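Local coordinates for protein chinitase A (PDB 3EBV) that probably hydrolyses internal glycosidic links of chitin through its family 18 glycosidase domain, the part of a longer secreted protein crystallised here, at residues V107-D119 with L136-A149. Numbering follows the deposited sequence.
Sequences VMREYGFDGVDID and LSAKAGPDMILTMA
Val116 and Leu146 run alongside each other off neighbouring parallel strands, with Val116 CG1 3.7 Å from Leu146 CD1. The same CG1 meets Leu136 CD2 of the helix above, also at 3.7 Å; a chi1 of 62° tucks this methyl in between N and C of its own backbone, from where it serves both leucines. Ile118 continues this face, its CG1 approaching Leu146 CD1 obliquely and its CG2 lying 4.0 Å from Met148 CE, while Phe100 of helix 94-111 packs against it.

Beneath these side chains the backbones of 115-119 and 145-148 run at 10° to each other, joined by five hydrogen bonds from Ile145 N to Asp114 O through to Ala149 N to Ile118 O. Gly115 sits where the strands first pair; its CA comes within 3.2 Å of Ile145 O, a CA-H...O contact on the side where a side chain would otherwise stand.

On the opposite face, inside the barrel, Thr147 OG1 donates a 2.6 Å hydrogen bond to Asp117 OD1, reaching the anti side of the carboxylate 21° out of its plane. Tyr10 and Ser81 bond the other oxygen, OD2, so this buried carboxylate is held at both ends and its rotation fixed.

Packing is looser toward the helix ends. Selenomethionine Met108, bent at its last torsion, lays CE against Ala140 CB at 3.9 Å and crosses selenomethionine Met144 at about a right angle; Ala140 is partly exposed there, and Asp143, at the margin, is exposed. Strand 115-120, helix 126-140 and strand 145-148 thus form a beta-alpha-beta unit of the TIM barrel, and the Asp-Gly-Val-Asp-Ile-Asp run of residues 114-119 matches the first six positions of the DGxDxDxE signature of family 18 chitinases.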
loop_
_atom_site.group_PDB
_atom_site.type_symbol
_atom_site.label_atom_id
_atom_site.label_comp_id
_atom_site.label_asym_id
_atom_site.label_seq_id
_atom_site.Cartn_x
_atom_site.Cartn_y
_atom_site.Cartn_z
ATOM N N VAL A 107 -11.427 3.729 -14.770
ATOM C CA VAL A 107 -11.710 2.619 -13.833
ATOM C C VAL A 107 -12.267 3.148 -12.518
ATOM O O VAL A 107 -13.233 2.604 -11.937
ATOM C CB VAL A 107 -10.426 1.773 -13.585
ATOM C CG1 VAL A 107 -10.573 0.819 -12.394
ATOM C CG2 VAL A 107 -10.076 1.011 -14.848
HETATM N N MSE A 108 -11.669 4.231 -12.024
HETATM C CA MSE A 108 -12.167 4.848 -10.814
HETATM C C MSE A 108 -13.634 5.274 -10.939
HETATM O O MSE A 108 -14.439 4.969 -10.062
HETATM C CB MSE A 108 -11.301 6.050 -10.444
HETATM C CG MSE A 108 -9.916 5.664 -9.922
HETATM SE SE MSE A 108 -8.801 7.314 -9.716
HETATM C CE MSE A 108 -9.962 8.372 -8.583
ATOM N N ARG A 109 -13.965 5.942 -12.035
ATOM C CA ARG A 109 -15.327 6.423 -12.229
ATOM C C ARG A 109 -16.317 5.273 -12.439
ATOM O O ARG A 109 -17.419 5.351 -11.931
ATOM C CB ARG A 109 -15.367 7.363 -13.422
ATOM C CG ARG A 109 -14.638 8.660 -13.177
ATOM C CD ARG A 109 -15.320 9.501 -12.127
ATOM N NE ARG A 109 -16.552 10.082 -12.670
ATOM C CZ ARG A 109 -17.421 10.818 -11.979
ATOM N NH1 ARG A 109 -17.221 11.087 -10.688
ATOM N NH2 ARG A 109 -18.504 11.289 -12.593
ATOM N N GLU A 110 -15.903 4.229 -13.147
ATOM C CA GLU A 110 -16.781 3.075 -13.381
ATOM C C GLU A 110 -17.173 2.351 -12.104
ATOM O O GLU A 110 -18.338 1.962 -11.932
ATOM C CB GLU A 110 -16.171 2.084 -14.353
ATOM C CG GLU A 110 -16.988 0.771 -14.485
ATOM C CD GLU A 110 -18.354 0.949 -15.159
ATOM O OE1 GLU A 110 -18.622 2.040 -15.723
ATOM O OE2 GLU A 110 -19.163 -0.019 -15.109
ATOM N N TYR A 111 -16.214 2.168 -11.189
ATOM C CA TYR A 111 -16.480 1.362 -9.986
ATOM C C TYR A 111 -16.646 2.169 -8.736
ATOM O O TYR A 111 -16.970 1.604 -7.691
ATOM C CB TYR A 111 -15.381 0.287 -9.795
ATOM C CG TYR A 111 -15.343 -0.660 -10.950
ATOM C CD1 TYR A 111 -16.227 -1.760 -11.007
ATOM C CD2 TYR A 111 -14.509 -0.432 -12.033
ATOM C CE1 TYR A 111 -16.224 -2.608 -12.089
ATOM C CE2 TYR A 111 -14.499 -1.280 -13.129
ATOM C CZ TYR A 111 -15.379 -2.369 -13.159
ATOM O OH TYR A 111 -15.346 -3.193 -14.268
ATOM N N GLY A 112 -16.419 3.484 -8.816
ATOM C CA GLY A 112 -16.500 4.365 -7.678
ATOM C C GLY A 112 -15.277 4.359 -6.753
ATOM O O GLY A 112 -15.396 4.720 -5.588
ATOM N N PHE A 113 -14.106 4.015 -7.284
ATOM C CA PHE A 113 -12.916 3.995 -6.426
ATOM C C PHE A 113 -12.473 5.397 -6.031
ATOM O O PHE A 113 -12.629 6.360 -6.813
ATOM C CB PHE A 113 -11.770 3.294 -7.137
ATOM C CG PHE A 113 -12.018 1.818 -7.428
ATOM C CD1 PHE A 113 -12.585 0.974 -6.465
ATOM C CD2 PHE A 113 -11.677 1.288 -8.672
ATOM C CE1 PHE A 113 -12.804 -0.397 -6.765
ATOM C CE2 PHE A 113 -11.868 -0.063 -8.991
ATOM C CZ PHE A 113 -12.415 -0.916 -8.015
ATOM N N ASP A 114 -11.913 5.513 -4.817
ATOM C CA ASP A 114 -11.440 6.784 -4.285
ATOM C C ASP A 114 -10.075 7.228 -4.805
ATOM O O ASP A 114 -9.652 8.357 -4.524
ATOM C CB ASP A 114 -11.414 6.735 -2.759
ATOM C CG ASP A 114 -12.779 6.483 -2.195
ATOM O OD1 ASP A 114 -13.634 7.404 -2.359
ATOM O OD2 ASP A 114 -13.028 5.382 -1.660
ATOM N N GLY A 115 -9.391 6.358 -5.541
ATOM C CA GLY A 115 -8.022 6.664 -5.962
ATOM C C GLY A 115 -7.296 5.410 -6.359
ATOM O O GLY A 115 -7.922 4.389 -6.729
ATOM N N VAL A 116 -5.954 5.484 -6.266
ATOM C CA VAL A 116 -5.104 4.503 -6.896
ATOM C C VAL A 116 -3.943 4.183 -5.942
ATOM O O VAL A 116 -3.487 5.059 -5.161
ATOM C CB VAL A 116 -4.538 5.006 -8.266
ATOM C CG1 VAL A 116 -3.648 6.277 -8.099
ATOM C CG2 VAL A 116 -3.817 3.896 -9.011
ATOM N N ASP A 117 -3.473 2.926 -6.039
ATOM C CA ASP A 117 -2.235 2.492 -5.343
ATOM C C ASP A 117 -1.248 2.091 -6.403
ATOM O O ASP A 117 -1.569 1.348 -7.346
ATOM C CB ASP A 117 -2.536 1.275 -4.458
ATOM C CG ASP A 117 -1.258 0.624 -3.883
ATOM O OD1 ASP A 117 -0.531 1.342 -3.117
ATOM O OD2 ASP A 117 -0.972 -0.564 -4.200
ATOM N N ILE A 118 -0.032 2.628 -6.319
ATOM C CA ILE A 118 1.003 2.296 -7.279
ATOM C C ILE A 118 1.849 1.158 -6.751
ATOM O O ILE A 118 2.631 1.344 -5.806
ATOM C CB ILE A 118 1.904 3.563 -7.565
ATOM C CG1 ILE A 118 1.025 4.797 -7.928
ATOM C CG2 ILE A 118 3.012 3.233 -8.589
ATOM C CD1 ILE A 118 0.145 4.581 -9.178
ATOM N N ASP A 119 1.728 0.006 -7.390
ATOM C CA ASP A 119 2.444 -1.189 -6.990
ATOM C C ASP A 119 3.094 -1.863 -8.210
ATOM O O ASP A 119 3.106 -3.105 -8.308
ATOM C CB ASP A 119 1.501 -2.163 -6.257
ATOM C CG ASP A 119 2.226 -3.353 -5.664
ATOM O OD1 ASP A 119 3.462 -3.310 -5.441
ATOM O OD2 ASP A 119 1.521 -4.368 -5.440
ATOM N N LEU A 136 -3.519 12.478 -13.745
ATOM C CA LEU A 136 -4.601 11.796 -13.024
ATOM C C LEU A 136 -5.186 12.689 -11.949
ATOM O O LEU A 136 -6.405 12.802 -11.804
ATOM C CB LEU A 136 -4.071 10.499 -12.392
ATOM C CG LEU A 136 -5.081 9.648 -11.627
ATOM C CD1 LEU A 136 -6.349 9.276 -12.429
ATOM C CD2 LEU A 136 -4.392 8.354 -11.079
ATOM N N SER A 137 -4.324 13.340 -11.154
ATOM C CA SER A 137 -4.778 14.262 -10.128
ATOM C C SER A 137 -5.651 15.416 -10.700
ATOM O O SER A 137 -6.619 15.837 -10.065
ATOM C CB SER A 137 -3.542 14.841 -9.376
ATOM O OG SER A 137 -3.881 15.766 -8.362
ATOM N N ALA A 138 -5.253 15.906 -11.879
ATOM C CA ALA A 138 -6.031 16.988 -12.546
ATOM C C ALA A 138 -7.467 16.502 -12.821
ATOM O O ALA A 138 -8.423 17.287 -12.699
ATOM C CB ALA A 138 -5.332 17.438 -13.810
ATOM N N LYS A 139 -7.628 15.224 -13.158
ATOM C CA LYS A 139 -8.975 14.654 -13.406
ATOM C C LYS A 139 -9.780 14.395 -12.135
ATOM O O LYS A 139 -10.999 14.650 -12.079
ATOM C CB LYS A 139 -8.893 13.373 -14.232
ATOM C CG LYS A 139 -8.177 13.513 -15.547
ATOM C CD LYS A 139 -7.950 12.147 -16.193
ATOM C CE LYS A 139 -7.060 12.256 -17.396
ATOM N NZ LYS A 139 -7.787 13.008 -18.474
ATOM N N ALA A 140 -9.113 13.836 -11.118
ATOM C CA ALA A 140 -9.807 13.346 -9.947
ATOM C C ALA A 140 -9.933 14.377 -8.816
ATOM O O ALA A 140 -10.814 14.255 -7.943
ATOM C CB ALA A 140 -9.112 12.054 -9.442
ATOM N N GLY A 141 -9.067 15.391 -8.807
ATOM C CA GLY A 141 -9.149 16.424 -7.790
ATOM C C GLY A 141 -8.375 16.142 -6.502
ATOM O O GLY A 141 -7.802 15.056 -6.337
ATOM N N PRO A 142 -8.367 17.110 -5.572
ATOM C CA PRO A 142 -7.539 16.996 -4.368
ATOM C C PRO A 142 -7.989 15.971 -3.329
ATOM O O PRO A 142 -7.236 15.704 -2.382
ATOM C CB PRO A 142 -7.573 18.409 -3.775
ATOM C CG PRO A 142 -8.890 18.996 -4.243
ATOM C CD PRO A 142 -9.119 18.396 -5.625
ATOM N N ASP A 143 -9.176 15.398 -3.480
ATOM C CA ASP A 143 -9.620 14.398 -2.502
ATOM C C ASP A 143 -9.125 13.009 -2.884
ATOM O O ASP A 143 -9.346 12.044 -2.141
ATOM C CB ASP A 143 -11.152 14.369 -2.389
ATOM C CG ASP A 143 -11.726 15.627 -1.733
ATOM O OD1 ASP A 143 -10.973 16.389 -1.061
ATOM O OD2 ASP A 143 -12.955 15.822 -1.891
HETATM N N MSE A 144 -8.475 12.889 -4.035
HETATM C CA MSE A 144 -8.038 11.553 -4.502
HETATM C C MSE A 144 -7.073 10.921 -3.487
HETATM O O MSE A 144 -6.176 11.583 -2.958
HETATM C CB MSE A 144 -7.357 11.617 -5.862
HETATM C CG MSE A 144 -7.126 10.226 -6.452
HETATM SE SE MSE A 144 -6.209 10.253 -8.126
HETATM C CE MSE A 144 -4.449 10.867 -7.479
ATOM N N ILE A 145 -7.307 9.651 -3.195
ATOM C CA ILE A 145 -6.359 8.872 -2.385
ATOM C C ILE A 145 -5.267 8.371 -3.310
ATOM O O ILE A 145 -5.531 7.778 -4.378
ATOM C CB ILE A 145 -7.068 7.679 -1.720
ATOM C CG1 ILE A 145 -8.194 8.160 -0.782
ATOM C CG2 ILE A 145 -6.046 6.752 -0.990
ATOM C CD1 ILE A 145 -7.748 9.028 0.411
ATOM N N LEU A 146 -4.001 8.568 -2.876
ATOM C CA LEU A 146 -2.868 8.126 -3.692
ATOM C C LEU A 146 -1.908 7.415 -2.733
ATOM O O LEU A 146 -1.353 8.054 -1.812
ATOM C CB LEU A 146 -2.148 9.320 -4.363
ATOM C CG LEU A 146 -0.810 8.951 -5.044
ATOM C CD1 LEU A 146 -0.932 7.875 -6.122
ATOM C CD2 LEU A 146 -0.243 10.289 -5.613
ATOM N N THR A 147 -1.745 6.111 -2.941
ATOM C CA THR A 147 -0.771 5.367 -2.128
ATOM C C THR A 147 0.262 4.733 -3.047
ATOM O O THR A 147 0.047 4.596 -4.246
ATOM C CB THR A 147 -1.491 4.264 -1.256
ATOM O OG1 THR A 147 -2.031 3.238 -2.107
ATOM C CG2 THR A 147 -2.626 4.856 -0.428
HETATM N N MSE A 148 1.392 4.288 -2.469
HETATM C CA MSE A 148 2.421 3.578 -3.228
HETATM C C MSE A 148 2.934 2.471 -2.338
HETATM O O MSE A 148 2.983 2.668 -1.110
HETATM C CB MSE A 148 3.583 4.500 -3.591
HETATM C CG MSE A 148 3.096 5.788 -4.310
HETATM SE SE MSE A 148 4.639 6.913 -4.815
HETATM C CE MSE A 148 4.917 6.173 -6.605
ATOM N N ALA A 149 3.308 1.358 -2.962
ATOM C CA ALA A 149 3.796 0.181 -2.218
ATOM C C ALA A 149 5.151 -0.262 -2.801
ATOM O O ALA A 149 5.308 -1.355 -3.357
ATOM C CB ALA A 149 2.767 -0.974 -2.290
#